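Local coordinates for protein BAG family molecular chaperone regulator 1 (Arabidopsis thaliana, PDB 4HWC) that probably acts as a co-chaperone, its BAG domain binding the ATPase domain of HSP70/HSC70 chaperones, in programmed cell death and stress responses, at residues 34-39 with 83-88; 46-51 with 76-81. One frame throughout, in Å; residues are numbered along the deposited sequence.

Contact 1. Residues 34-39 with 83-88; sequences GKIAEK and DALKVK
Glu38 and Lys86 meet on the outer side of this contact, where the start of helix 38-55 faces the last turn and a half of helix 62-88. The glutamate comes in nearly perpendicular to the lysine chain, and what touches is carboxylate oxygen against methylene: Glu38 OE1 lies 3.4 Å from Lys86 CG and 3.5 Å from Lys86 CE, over the middle of the lysine chain. Glu38 gets there by folding back at its second torsion (chi2 -69°), which swings the carboxylate over to the neighbouring helix. Lys86, with CG anti to its backbone N (chi1 -171°) and every later torsion extended, runs straight past that oxygen, so its ammonium ends 4.8 Å from it (Lys86 NZ to Glu38 OE1), too far for a salt bridge. The inner side is apolar. Ile36, in the connection just ahead of the N-cap residue Ala37, points toward the helix from its backbone, and its CD1 meets CD1 of the buried Leu85 at 4.3 Å. This side is packed chiefly through shared neighbours: both residues also rest on Thr30 of helix 5-31, and Ile36 reaches Phe26 and Leu41 as well, so the three helices of the BAG-domain bundle come together at this end. The outer side touches closely but is open to solvent at Lys86, whose chain lies also on Leu41 and Val42. Together the two segments bury 149 Å², and the nearest backbones, at Glu38 and Lys86, keep their CA atoms 7.0 Å apart. The chemistry combines aliphatic packing on the inner side, shared with helix 5-31, and a probable long-range attraction of opposite charges outside, with no direct ion pair to fix their position.

Contact 2. Residues 46-51 with 76-81; sequences ELLMNE and QNYVET
Leu48 reaches from helix 38-55 into the angle between Tyr78 and Val79 of helix 62-88, near the centre of the chain. Its first torsion sets CG anti to the carbonyl carbon (chi1 -73°), and its second, at 163°, carries CD1 on toward the facing helix. There CD1 lies 3.9 Å from Tyr78 CB and 4.0 Å from Val79 CG2, while Leu48 CB lies 3.9 Å from the same Val79 methyl. Leu48 and Val79 lie alongside one another, pointing opposite ways, whereas Tyr78 runs roughly perpendicular to Leu48. Of the two valine branches, CG2 is the one directed at Leu48. Tyr78 makes its nearest approach through CB; beyond it the ring swings off, with Leu48 CD2 obliquely placed to it. Met49 closes the outer border: folded at its second torsion, it brings SD to 4.2 Å from Val79 CG2, so that this one methyl is touched by two residues of the facing helix. The short helical segments run nearly antiparallel, at 161°, their axes 9.9 Å apart at closest approach. Leu48 is buried further by Leu19 of helix 5-31 and by Val75 and Leu82 of helix 62-88, which places it in the core of the three-helix bundle. Every meeting across the segments is between apolar groups, so dispersion and the hydrophobic effect probably hold the two helices together here, with side-chain shape, more than polar bonding, likely to govern how they fit.

From the N terminus the chain runs up helix 5-31, turns through the connection that includes residues 34-37, descends helix 38-55 and returns along helix 62-88. Contact 1 closes the longer loop, joining the connection and the beginning of helix 38-55 to the end of helix 62-88 across 43 intervening residues. Contact 2 is nested inside it and closes a shorter loop of 24 residues around the turn between these helices. The two centres lie 14 Å apart along the same antiparallel pair, contact 2 near the middle of the bundle and contact 1 at its end, and helix 5-31 packs against both.

Contact 1. Residues 34-39 with 83-88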
loop_
_atom_site.group_PDB
_atom_site.type_symbol
_atom_site.label_atom_id
_atom_site.label_comp_id
_atom_site.label_asym_id
_atom_site.label_seq_id
_atom_site.Cartn_x
_atom_site.Cartn_y
_atom_site.Cartn_z
ATOM N N GLY A 34 -8.655 12.709 15.930
ATOM C CA GLY A 34 -8.587 11.425 16.600
ATOM C C GLY A 34 -7.181 10.854 16.631
ATOM O O GLY A 34 -6.274 11.376 15.983
ATOM N N LYS A 35 -6.999 9.777 17.384
ATOM C CA LYS A 35 -5.689 9.153 17.490
ATOM C C LYS A 35 -5.678 7.758 16.886
ATOM O O LYS A 35 -6.641 7.005 17.013
ATOM C CB LYS A 35 -5.257 9.092 18.952
ATOM N N ILE A 36 -4.581 7.423 16.216
ATOM C CA ILE A 36 -4.430 6.109 15.607
ATOM C C ILE A 36 -3.489 5.281 16.472
ATOM O O ILE A 36 -2.413 5.746 16.844
ATOM C CB ILE A 36 -3.809 6.201 14.203
ATOM C CG1 ILE A 36 -4.683 7.060 13.293
ATOM C CG2 ILE A 36 -3.646 4.808 13.619
ATOM C CD1 ILE A 36 -4.083 7.284 11.930
ATOM N N ALA A 37 -3.898 4.059 16.794
ATOM C CA ALA A 37 -3.066 3.172 17.597
ATOM C C ALA A 37 -1.825 2.834 16.779
ATOM O O ALA A 37 -1.927 2.481 15.604
ATOM C CB ALA A 37 -3.833 1.897 17.937
ATOM N N GLU A 38 -0.654 2.958 17.394
ATOM C CA GLU A 38 0.591 2.657 16.702
ATOM C C GLU A 38 0.539 1.241 16.144
ATOM O O GLU A 38 1.053 0.973 15.061
ATOM C CB GLU A 38 1.774 2.797 17.662
ATOM C CG GLU A 38 2.013 4.220 18.141
ATOM C CD GLU A 38 2.512 5.134 17.037
ATOM O OE1 GLU A 38 3.637 4.910 16.544
ATOM O OE2 GLU A 38 1.780 6.075 16.658
ATOM N N LYS A 39 -0.096 0.346 16.891
ATOM C CA LYS A 39 -0.232 -1.051 16.492
ATOM C C LYS A 39 -0.931 -1.194 15.148
ATOM O O LYS A 39 -0.585 -2.063 14.347
ATOM C CB LYS A 39 -1.008 -1.818 17.561
ATOM C CG LYS A 39 -1.422 -3.227 17.160
ATOM C CD LYS A 39 -2.157 -3.921 18.300
ATOM C CE LYS A 39 -3.411 -3.156 18.707
ATOM N NZ LYS A 39 -4.054 -3.738 19.918
ATOM N N ASP A 83 4.222 6.397 7.145
ATOM C CA ASP A 83 5.387 6.732 7.954
ATOM C C ASP A 83 5.253 8.157 8.473
ATOM O O ASP A 83 5.636 8.453 9.606
ATOM C CB ASP A 83 6.680 6.606 7.146
ATOM C CG ASP A 83 7.092 5.165 6.927
ATOM O OD1 ASP A 83 6.772 4.321 7.790
ATOM O OD2 ASP A 83 7.749 4.877 5.906
ATOM N N ALA A 84 4.707 9.036 7.639
ATOM C CA ALA A 84 4.515 10.430 8.024
ATOM C C ALA A 84 3.477 10.540 9.138
ATOM O O ALA A 84 3.599 11.383 10.026
ATOM C CB ALA A 84 4.084 11.254 6.816
ATOM N N LEU A 85 2.455 9.688 9.089
ATOM C CA LEU A 85 1.411 9.695 10.110
ATOM C C LEU A 85 1.960 9.197 11.431
ATOM O O LEU A 85 1.659 9.752 12.485
ATOM C CB LEU A 85 0.226 8.810 9.696
ATOM C CG LEU A 85 -0.803 9.411 8.736
ATOM C CD1 LEU A 85 -1.875 8.374 8.416
ATOM C CD2 LEU A 85 -1.431 10.643 9.364
ATOM N N LYS A 86 2.766 8.142 11.372
ATOM C CA LYS A 86 3.346 7.566 12.574
ATOM C C LYS A 86 4.135 8.605 13.350
ATOM O O LYS A 86 4.094 8.642 14.578
ATOM C CB LYS A 86 4.242 6.378 12.209
ATOM C CG LYS A 86 4.715 5.575 13.409
ATOM C CD LYS A 86 5.460 4.315 12.993
ATOM C CE LYS A 86 5.908 3.525 14.216
ATOM N NZ LYS A 86 6.637 2.275 13.855
ATOM N N VAL A 87 4.855 9.455 12.628
ATOM C CA VAL A 87 5.638 10.502 13.270
ATOM C C VAL A 87 4.673 11.321 14.111
ATOM O O VAL A 87 4.907 11.577 15.293
ATOM C CB VAL A 87 6.288 11.435 12.217
ATOM C CG1 VAL A 87 7.053 12.558 12.901
ATOM C CG2 VAL A 87 7.208 10.645 11.315
ATOM N N LYS A 88 3.566 11.694 13.476
ATOM C CA LYS A 88 2.526 12.517 14.093
ATOM C C LYS A 88 1.569 11.834 15.048
ATOM O O LYS A 88 1.099 12.456 15.982
ATOM C CB LYS A 88 1.685 13.199 13.043
ATOM C CG LYS A 88 0.196 12.874 13.231
ATOM C CD LYS A 88 -0.442 12.608 11.924
ATOM C CE LYS A 88 -0.388 13.871 11.136
ATOM N NZ LYS A 88 -0.597 13.694 9.690
#

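Contact 2. Residues 46-51 with 76-81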
loop_
_atom_site.group_PDB
_atom_site.type_symbol
_atom_site.label_atom_id
_atom_site.label_comp_id
_atom_site.label_asym_id
_atom_site.label_seq_id
_atom_site.Cartn_x
_atom_site.Cartn_y
_atom_site.Cartn_z
ATOM N N GLU A 46 3.039 -3.075 7.480
ATOM C CA GLU A 46 3.554 -4.395 7.196
ATOM C C GLU A 46 2.764 -5.194 6.174
ATOM O O GLU A 46 3.344 -5.977 5.432
ATOM C CB GLU A 46 3.830 -5.146 8.523
ATOM C CG GLU A 46 5.321 -4.899 8.897
ATOM C CD GLU A 46 5.798 -5.295 10.272
ATOM O OE1 GLU A 46 6.751 -4.631 10.732
ATOM O OE2 GLU A 46 5.264 -6.229 10.883
ATOM N N LEU A 47 1.454 -4.980 6.084
ATOM C CA LEU A 47 0.675 -5.670 5.060
ATOM C C LEU A 47 1.085 -5.119 3.696
ATOM O O LEU A 47 1.107 -5.859 2.711
ATOM C CB LEU A 47 -0.842 -5.475 5.242
ATOM C CG LEU A 47 -1.499 -6.235 6.395
ATOM C CD1 LEU A 47 -2.982 -5.906 6.449
ATOM C CD2 LEU A 47 -1.281 -7.726 6.209
ATOM N N LEU A 48 1.405 -3.824 3.643
ATOM C CA LEU A 48 1.838 -3.198 2.392
ATOM C C LEU A 48 3.209 -3.720 1.975
ATOM O O LEU A 48 3.470 -3.919 0.788
ATOM C CB LEU A 48 1.885 -1.671 2.536
ATOM C CG LEU A 48 0.519 -0.969 2.591
ATOM C CD1 LEU A 48 0.696 0.432 3.146
ATOM C CD2 LEU A 48 -0.104 -0.913 1.193
ATOM N N MET A 49 4.091 -3.938 2.947
ATOM C CA MET A 49 5.420 -4.447 2.626
ATOM C C MET A 49 5.325 -5.853 2.054
ATOM O O MET A 49 6.143 -6.240 1.207
ATOM C CB MET A 49 6.319 -4.435 3.862
ATOM C CG MET A 49 6.606 -3.046 4.393
ATOM S SD MET A 49 7.346 -1.968 3.143
ATOM C CE MET A 49 8.989 -2.712 3.023
ATOM N N ASN A 50 4.333 -6.618 2.513
ATOM C CA ASN A 50 4.132 -7.976 2.021
ATOM C C ASN A 50 3.699 -7.938 0.563
ATOM O O ASN A 50 4.059 -8.816 -0.226
ATOM C CB ASN A 50 3.083 -8.721 2.854
ATOM C CG ASN A 50 3.670 -9.341 4.110
ATOM O OD1 ASN A 50 4.887 -9.529 4.213
ATOM N ND2 ASN A 50 2.806 -9.681 5.067
ATOM N N GLU A 51 2.916 -6.923 0.204
ATOM C CA GLU A 51 2.482 -6.779 -1.179
ATOM C C GLU A 51 3.680 -6.328 -2.021
ATOM O O GLU A 51 3.794 -6.685 -3.193
ATOM C CB GLU A 51 1.342 -5.759 -1.288
ATOM C CG GLU A 51 0.071 -6.175 -0.556
ATOM C CD GLU A 51 -0.460 -7.528 -1.026
ATOM O OE1 GLU A 51 -0.804 -7.660 -2.225
ATOM O OE2 GLU A 51 -0.531 -8.461 -0.195
ATOM N N GLN A 76 4.707 2.214 -2.373
ATOM C CA GLN A 76 5.727 3.099 -1.838
ATOM C C GLN A 76 5.081 4.396 -1.340
ATOM O O GLN A 76 5.436 4.907 -0.276
ATOM C CB GLN A 76 6.782 3.404 -2.913
ATOM C CG GLN A 76 7.695 2.215 -3.223
ATOM C CD GLN A 76 8.600 2.443 -4.423
ATOM O OE1 GLN A 76 9.539 1.678 -4.659
ATOM N NE2 GLN A 76 8.315 3.483 -5.191
ATOM N N ASN A 77 4.120 4.912 -2.102
ATOM C CA ASN A 77 3.438 6.144 -1.727
ATOM C C ASN A 77 2.640 5.962 -0.444
ATOM O O ASN A 77 2.663 6.831 0.420
ATOM C CB ASN A 77 2.488 6.616 -2.842
ATOM C CG ASN A 77 3.219 7.215 -4.027
ATOM O OD1 ASN A 77 4.416 7.474 -3.968
ATOM N ND2 ASN A 77 2.489 7.450 -5.112
ATOM N N TYR A 78 1.922 4.846 -0.323
ATOM C CA TYR A 78 1.130 4.606 0.883
ATOM C C TYR A 78 2.015 4.414 2.108
ATOM O O TYR A 78 1.699 4.908 3.187
ATOM C CB TYR A 78 0.227 3.385 0.718
ATOM C CG TYR A 78 -0.953 3.594 -0.205
ATOM C CD1 TYR A 78 -1.735 4.751 -0.135
ATOM C CD2 TYR A 78 -1.332 2.602 -1.097
ATOM C CE1 TYR A 78 -2.868 4.907 -0.953
ATOM C CE2 TYR A 78 -2.450 2.746 -1.909
ATOM C CZ TYR A 78 -3.215 3.891 -1.829
ATOM O OH TYR A 78 -4.323 3.997 -2.639
ATOM N N VAL A 79 3.124 3.696 1.956
ATOM C CA VAL A 79 4.013 3.502 3.097
ATOM C C VAL A 79 4.583 4.861 3.509
ATOM O O VAL A 79 4.734 5.154 4.694
ATOM C CB VAL A 79 5.158 2.509 2.762
ATOM C CG1 VAL A 79 6.154 2.440 3.926
ATOM C CG2 VAL A 79 4.575 1.126 2.519
ATOM N N GLU A 80 4.879 5.695 2.519
ATOM C CA GLU A 80 5.411 7.032 2.764
ATOM C C GLU A 80 4.393 7.841 3.568
ATOM O O GLU A 80 4.741 8.542 4.515
ATOM C CB GLU A 80 5.688 7.720 1.426
ATOM C CG GLU A 80 6.225 9.138 1.524
ATOM C CD GLU A 80 6.497 9.730 0.151
ATOM O OE1 GLU A 80 7.250 10.716 0.065
ATOM O OE2 GLU A 80 5.953 9.204 -0.847
ATOM N N THR A 81 3.130 7.737 3.175
ATOM C CA THR A 81 2.051 8.437 3.863
ATOM C C THR A 81 1.909 7.918 5.293
ATOM O O THR A 81 1.752 8.701 6.235
ATOM C CB THR A 81 0.723 8.242 3.103
ATOM O OG1 THR A 81 0.824 8.868 1.817
ATOM C CG2 THR A 81 -0.447 8.852 3.870
#